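Local coordinates for CaaX farnesyltransferase beta subunit Ram1 (Aspergillus fumigatus, PDB 4L9P), which forms the probable peptide-binding, zinc-containing subunit of the heterodimer that transfers a farnesyl group from farnesyl diphosphate to the cysteine of C-terminal CaaX motifs, at residues P115-K127 with S475-D489. Sequence-based numbering, arbitrary orientation.
Sequences PFNKYGIPALQRK and SDGQGSDIGVFTEND
Y119 lays its ring against V484, whose CG1 methyl stands 3.6 Å from the ring centroid and only 5° off the normal, a CH-pi contact over the face. A beta-branched valine suits this place because its second methyl, V484 CG2, is left to press on I121 CD1, a tight 3.3 Å. At the ring's edge Y119 OH donates to G477 O (2.7 Å), in the carbonyl plane and on a lone pair, while I482 CD1 packs obliquely near CE1. Tyrosine thus joins apolar packing to a polar end that grips the backbone. Beside it the long, extended chain of K118 brings NZ to D476 OD1 at 2.8 Å, a salt bridge on the anti lone pair, and to S475 O.

N117 suits its place because an amide donates and accepts at once. With CG between its backbone N and carbonyl carbon (chi1 69°), N117 ND2 reaches V484 O at 2.8 Å, while OD1 accepts Y119 N, making an Asx turn, and I121 N from the opposite face. D489 offers two oxygens to two backbone N-H groups: OD1, met from above its plane by L124 N (3.0 Å), holds the 3-10 turn 487-489 to 115-127, and OD2 braces that turn through T486 N. R126 NH1 donates to N488 O (2.9 Å), near the guanidinium edge, and also to R490 O.

The contact lies away from the zinc and isoprenoid sites, packing a connecting loop of the prenyltransferase alpha-alpha toroid domain, after strand 468-471, against the lead-in to helix 126-135. I121 packs on helix 403-413, and L124 and F485 on helix 431-444.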
loop_
_atom_site.group_PDB
_atom_site.type_symbol
_atom_site.label_atom_id
_atom_site.label_comp_id
_atom_site.label_asym_id
_atom_site.label_seq_id
_atom_site.Cartn_x
_atom_site.Cartn_y
_atom_site.Cartn_z
ATOM N N PRO B 115 27.536 12.461 -13.417
ATOM C CA PRO B 115 28.199 11.514 -14.316
ATOM C C PRO B 115 27.453 10.215 -14.477
ATOM O O PRO B 115 26.701 9.748 -13.578
ATOM C CB PRO B 115 29.521 11.208 -13.589
ATOM C CG PRO B 115 29.164 11.423 -12.150
ATOM C CD PRO B 115 28.203 12.556 -12.107
ATOM N N PHE B 116 27.616 9.640 -15.652
ATOM C CA PHE B 116 27.036 8.335 -15.948
ATOM C C PHE B 116 28.014 7.245 -15.637
ATOM O O PHE B 116 29.174 7.311 -16.067
ATOM C CB PHE B 116 26.583 8.236 -17.394
ATOM C CG PHE B 116 25.473 9.156 -17.741
ATOM C CD1 PHE B 116 25.718 10.511 -18.005
ATOM C CD2 PHE B 116 24.175 8.674 -17.817
ATOM C CE1 PHE B 116 24.663 11.374 -18.333
ATOM C CE2 PHE B 116 23.109 9.526 -18.156
ATOM C CZ PHE B 116 23.355 10.886 -18.387
ATOM N N ASN B 117 27.599 6.234 -14.883
ATOM C CA ASN B 117 28.510 5.173 -14.465
ATOM C C ASN B 117 28.748 4.103 -15.529
ATOM O O ASN B 117 28.248 4.239 -16.652
ATOM C CB ASN B 117 28.048 4.567 -13.108
ATOM C CG ASN B 117 26.747 3.774 -13.211
ATOM O OD1 ASN B 117 26.378 3.325 -14.260
ATOM N ND2 ASN B 117 26.080 3.604 -12.081
ATOM N N LYS B 118 29.465 3.035 -15.179
ATOM C CA LYS B 118 29.815 2.022 -16.161
ATOM C C LYS B 118 28.638 1.234 -16.689
ATOM O O LYS B 118 28.726 0.551 -17.708
ATOM C CB LYS B 118 30.875 1.078 -15.588
ATOM C CG LYS B 118 30.428 0.360 -14.324
ATOM C CD LYS B 118 31.586 -0.407 -13.696
ATOM C CE LYS B 118 31.068 -1.109 -12.428
ATOM N NZ LYS B 118 32.135 -1.576 -11.463
ATOM N N TYR B 119 27.521 1.337 -15.948
ATOM C CA TYR B 119 26.282 0.684 -16.378
ATOM C C TYR B 119 25.388 1.681 -17.116
ATOM O O TYR B 119 24.236 1.311 -17.457
ATOM C CB TYR B 119 25.499 0.159 -15.147
ATOM C CG TYR B 119 26.148 -1.040 -14.496
ATOM C CD1 TYR B 119 26.062 -2.327 -15.092
ATOM C CD2 TYR B 119 26.866 -0.908 -13.282
ATOM C CE1 TYR B 119 26.656 -3.440 -14.482
ATOM C CE2 TYR B 119 27.450 -2.004 -12.676
ATOM C CZ TYR B 119 27.338 -3.263 -13.268
ATOM O OH TYR B 119 27.928 -4.370 -12.664
ATOM N N GLY B 120 25.879 2.880 -17.403
ATOM C CA GLY B 120 25.136 3.836 -18.206
ATOM C C GLY B 120 24.122 4.625 -17.387
ATOM O O GLY B 120 23.243 5.258 -17.984
ATOM N N ILE B 121 24.249 4.628 -16.064
ATOM C CA ILE B 121 23.193 5.191 -15.197
ATOM C C ILE B 121 23.686 6.500 -14.543
ATOM O O ILE B 121 24.851 6.577 -14.080
ATOM C CB ILE B 121 22.891 4.204 -14.096
ATOM C CG1 ILE B 121 22.413 2.880 -14.713
ATOM C CG2 ILE B 121 21.801 4.789 -13.121
ATOM C CD1 ILE B 121 22.208 1.752 -13.698
ATOM N N PRO B 122 22.906 7.561 -14.568
ATOM C CA PRO B 122 23.332 8.809 -13.920
ATOM C C PRO B 122 23.501 8.687 -12.417
ATOM O O PRO B 122 22.841 7.899 -11.733
ATOM C CB PRO B 122 22.225 9.819 -14.294
ATOM C CG PRO B 122 21.068 8.981 -14.702
ATOM C CD PRO B 122 21.553 7.634 -15.139
ATOM N N ALA B 123 24.373 9.504 -11.872
ATOM C CA ALA B 123 24.514 9.586 -10.429
ATOM C C ALA B 123 23.229 10.017 -9.745
ATOM O O ALA B 123 22.427 10.800 -10.295
ATOM C CB ALA B 123 25.588 10.679 -10.106
ATOM N N LEU B 124 23.100 9.608 -8.510
ATOM C CA LEU B 124 22.096 10.208 -7.623
ATOM C C LEU B 124 22.509 11.672 -7.404
ATOM O O LEU B 124 23.644 11.961 -6.948
ATOM C CB LEU B 124 22.055 9.434 -6.311
ATOM C CG LEU B 124 21.010 9.956 -5.301
ATOM C CD1 LEU B 124 19.561 9.820 -5.810
ATOM C CD2 LEU B 124 21.179 9.313 -3.919
ATOM N N GLN B 125 21.588 12.585 -7.667
ATOM C CA GLN B 125 21.854 14.047 -7.605
ATOM C C GLN B 125 21.666 14.532 -6.161
ATOM O O GLN B 125 20.690 15.206 -5.822
ATOM C CB GLN B 125 20.999 14.817 -8.644
ATOM C CG GLN B 125 21.328 14.371 -10.100
ATOM C CD GLN B 125 22.769 14.654 -10.534
ATOM O OE1 GLN B 125 23.323 15.748 -10.246
ATOM N NE2 GLN B 125 23.399 13.669 -11.220
ATOM N N ARG B 126 22.605 14.106 -5.285
ATOM C CA ARG B 126 22.430 14.282 -3.845
ATOM C C ARG B 126 22.221 15.733 -3.440
ATOM O O ARG B 126 21.293 16.034 -2.686
ATOM C CB ARG B 126 23.639 13.724 -3.055
ATOM C CG ARG B 126 23.994 12.283 -3.442
ATOM C CD ARG B 126 25.240 11.595 -2.672
ATOM N NE ARG B 126 24.888 11.358 -1.297
ATOM C CZ ARG B 126 24.758 10.188 -0.746
ATOM N NH1 ARG B 126 25.081 9.071 -1.385
ATOM N NH2 ARG B 126 24.335 10.177 0.485
ATOM N N LYS B 127 23.047 16.635 -3.952
ATOM C CA LYS B 127 22.886 18.018 -3.531
ATOM C C LYS B 127 21.524 18.601 -3.980
ATOM O O LYS B 127 20.851 19.307 -3.229
ATOM C CB LYS B 127 24.078 18.854 -4.078
ATOM C CG LYS B 127 23.855 20.329 -3.988
ATOM C CD LYS B 127 25.091 21.101 -4.512
ATOM C CE LYS B 127 24.847 22.605 -4.524
ATOM N NZ LYS B 127 26.157 23.217 -4.922
ATOM N N SER B 475 28.395 -3.534 -7.863
ATOM C CA SER B 475 28.943 -4.663 -8.621
ATOM C C SER B 475 29.784 -4.240 -9.817
ATOM O O SER B 475 29.833 -3.038 -10.187
ATOM C CB SER B 475 27.766 -5.495 -9.150
ATOM O OG SER B 475 26.946 -5.947 -8.082
ATOM N N ASP B 476 30.426 -5.230 -10.441
ATOM C CA ASP B 476 31.118 -5.013 -11.702
ATOM C C ASP B 476 30.637 -6.145 -12.610
ATOM O O ASP B 476 30.355 -7.233 -12.148
ATOM C CB ASP B 476 32.647 -5.068 -11.475
ATOM C CG ASP B 476 33.388 -4.668 -12.693
ATOM O OD1 ASP B 476 33.266 -3.498 -13.131
ATOM O OD2 ASP B 476 34.111 -5.530 -13.221
ATOM N N GLY B 477 30.473 -5.913 -13.893
ATOM C CA GLY B 477 30.105 -7.035 -14.744
ATOM C C GLY B 477 28.597 -7.224 -14.819
ATOM O O GLY B 477 27.792 -6.573 -14.139
ATOM N N GLN B 478 28.202 -8.159 -15.650
ATOM C CA GLN B 478 26.808 -8.433 -15.877
ATOM C C GLN B 478 26.405 -9.540 -14.918
ATOM O O GLN B 478 27.234 -10.282 -14.416
ATOM C CB GLN B 478 26.637 -8.844 -17.343
ATOM C CG GLN B 478 26.072 -7.688 -18.234
ATOM C CD GLN B 478 25.703 -8.168 -19.663
ATOM O OE1 GLN B 478 26.508 -8.871 -20.311
ATOM N NE2 GLN B 478 24.484 -7.785 -20.160
ATOM N N GLY B 479 25.124 -9.670 -14.644
ATOM C CA GLY B 479 24.705 -10.690 -13.718
ATOM C C GLY B 479 23.240 -10.502 -13.455
ATOM O O GLY B 479 22.671 -9.457 -13.749
ATOM N N SER B 480 22.632 -11.504 -12.870
ATOM C CA SER B 480 21.182 -11.400 -12.623
ATOM C C SER B 480 20.841 -10.658 -11.335
ATOM O O SER B 480 19.697 -10.224 -11.165
ATOM C CB SER B 480 20.542 -12.756 -12.546
ATOM O OG SER B 480 20.885 -13.448 -11.351
ATOM N N ASP B 481 21.800 -10.576 -10.427
ATOM C CA ASP B 481 21.563 -9.916 -9.139
ATOM C C ASP B 481 22.714 -9.001 -8.815
ATOM O O ASP B 481 23.643 -9.372 -8.089
ATOM C CB ASP B 481 21.298 -10.945 -8.042
ATOM C CG ASP B 481 20.999 -10.304 -6.707
ATOM O OD1 ASP B 481 20.503 -9.154 -6.654
ATOM O OD2 ASP B 481 21.266 -10.958 -5.684
ATOM N N ILE B 482 22.664 -7.794 -9.388
ATOM C CA ILE B 482 23.797 -6.889 -9.296
ATOM C C ILE B 482 23.426 -5.499 -8.837
ATOM O O ILE B 482 22.235 -5.038 -8.945
ATOM C CB ILE B 482 24.544 -6.760 -10.640
ATOM C CG1 ILE B 482 23.554 -6.376 -11.762
ATOM C CG2 ILE B 482 25.329 -8.038 -10.954
ATOM C CD1 ILE B 482 24.252 -6.026 -13.146
ATOM N N GLY B 483 24.418 -4.843 -8.266
ATOM C CA GLY B 483 24.265 -3.495 -7.780
ATOM C C GLY B 483 24.823 -2.539 -8.802
ATOM O O GLY B 483 26.050 -2.454 -8.988
ATOM N N VAL B 484 23.938 -1.812 -9.491
ATOM C CA VAL B 484 24.333 -0.931 -10.616
ATOM C C VAL B 484 24.342 0.538 -10.240
ATOM O O VAL B 484 24.664 1.406 -11.058
ATOM C CB VAL B 484 23.482 -1.174 -11.898
ATOM C CG1 VAL B 484 23.574 -2.632 -12.293
ATOM C CG2 VAL B 484 21.972 -0.821 -11.653
ATOM N N PHE B 485 24.017 0.831 -8.980
ATOM C CA PHE B 485 24.363 2.149 -8.400
ATOM C C PHE B 485 25.911 2.182 -8.203
ATOM O O PHE B 485 26.560 1.140 -8.198
ATOM C CB PHE B 485 23.647 2.283 -7.033
ATOM C CG PHE B 485 23.876 1.111 -6.136
ATOM C CD1 PHE B 485 24.990 1.069 -5.283
ATOM C CD2 PHE B 485 22.999 0.025 -6.150
ATOM C CE1 PHE B 485 25.269 -0.079 -4.504
ATOM C CE2 PHE B 485 23.266 -1.132 -5.379
ATOM C CZ PHE B 485 24.404 -1.165 -4.545
ATOM N N THR B 486 26.413 3.368 -7.970
ATOM C CA THR B 486 27.841 3.453 -7.533
ATOM C C THR B 486 27.868 3.564 -6.005
ATOM O O THR B 486 26.848 3.900 -5.339
ATOM C CB THR B 486 28.526 4.712 -8.082
ATOM O OG1 THR B 486 28.036 5.871 -7.379
ATOM C CG2 THR B 486 28.385 4.828 -9.600
ATOM N N GLU B 487 29.034 3.329 -5.386
ATOM C CA GLU B 487 29.101 3.551 -3.937
ATOM C C GLU B 487 28.922 5.003 -3.558
ATOM O O GLU B 487 28.451 5.286 -2.474
ATOM C CB GLU B 487 30.417 2.979 -3.380
ATOM C CG GLU B 487 30.343 1.426 -3.401
ATOM C CD GLU B 487 29.300 0.938 -2.421
ATOM O OE1 GLU B 487 29.102 1.621 -1.377
ATOM O OE2 GLU B 487 28.668 -0.114 -2.702
ATOM N N ASN B 488 29.228 5.925 -4.476
ATOM C CA ASN B 488 28.927 7.327 -4.256
ATOM C C ASN B 488 27.411 7.577 -4.102
ATOM O O ASN B 488 27.027 8.601 -3.532
ATOM C CB ASN B 488 29.435 8.182 -5.401
ATOM C CG ASN B 488 30.840 8.729 -5.171
ATOM O OD1 ASN B 488 31.552 8.332 -4.248
ATOM N ND2 ASN B 488 31.191 9.685 -6.010
ATOM N N ASP B 489 26.580 6.664 -4.604
ATOM C CA ASP B 489 25.090 6.798 -4.488
ATOM C C ASP B 489 24.590 6.131 -3.185
ATOM O O ASP B 489 23.364 6.012 -3.017
ATOM C CB ASP B 489 24.438 6.056 -5.669
ATOM C CG ASP B 489 24.804 6.623 -7.022
ATOM O OD1 ASP B 489 25.088 7.863 -7.152
ATOM O OD2 ASP B 489 24.789 5.822 -7.989
HETATM O O HOH W 1 25.049 6.081 -10.636
HETATM O O HOH W 2 25.618 10.258 -5.827
#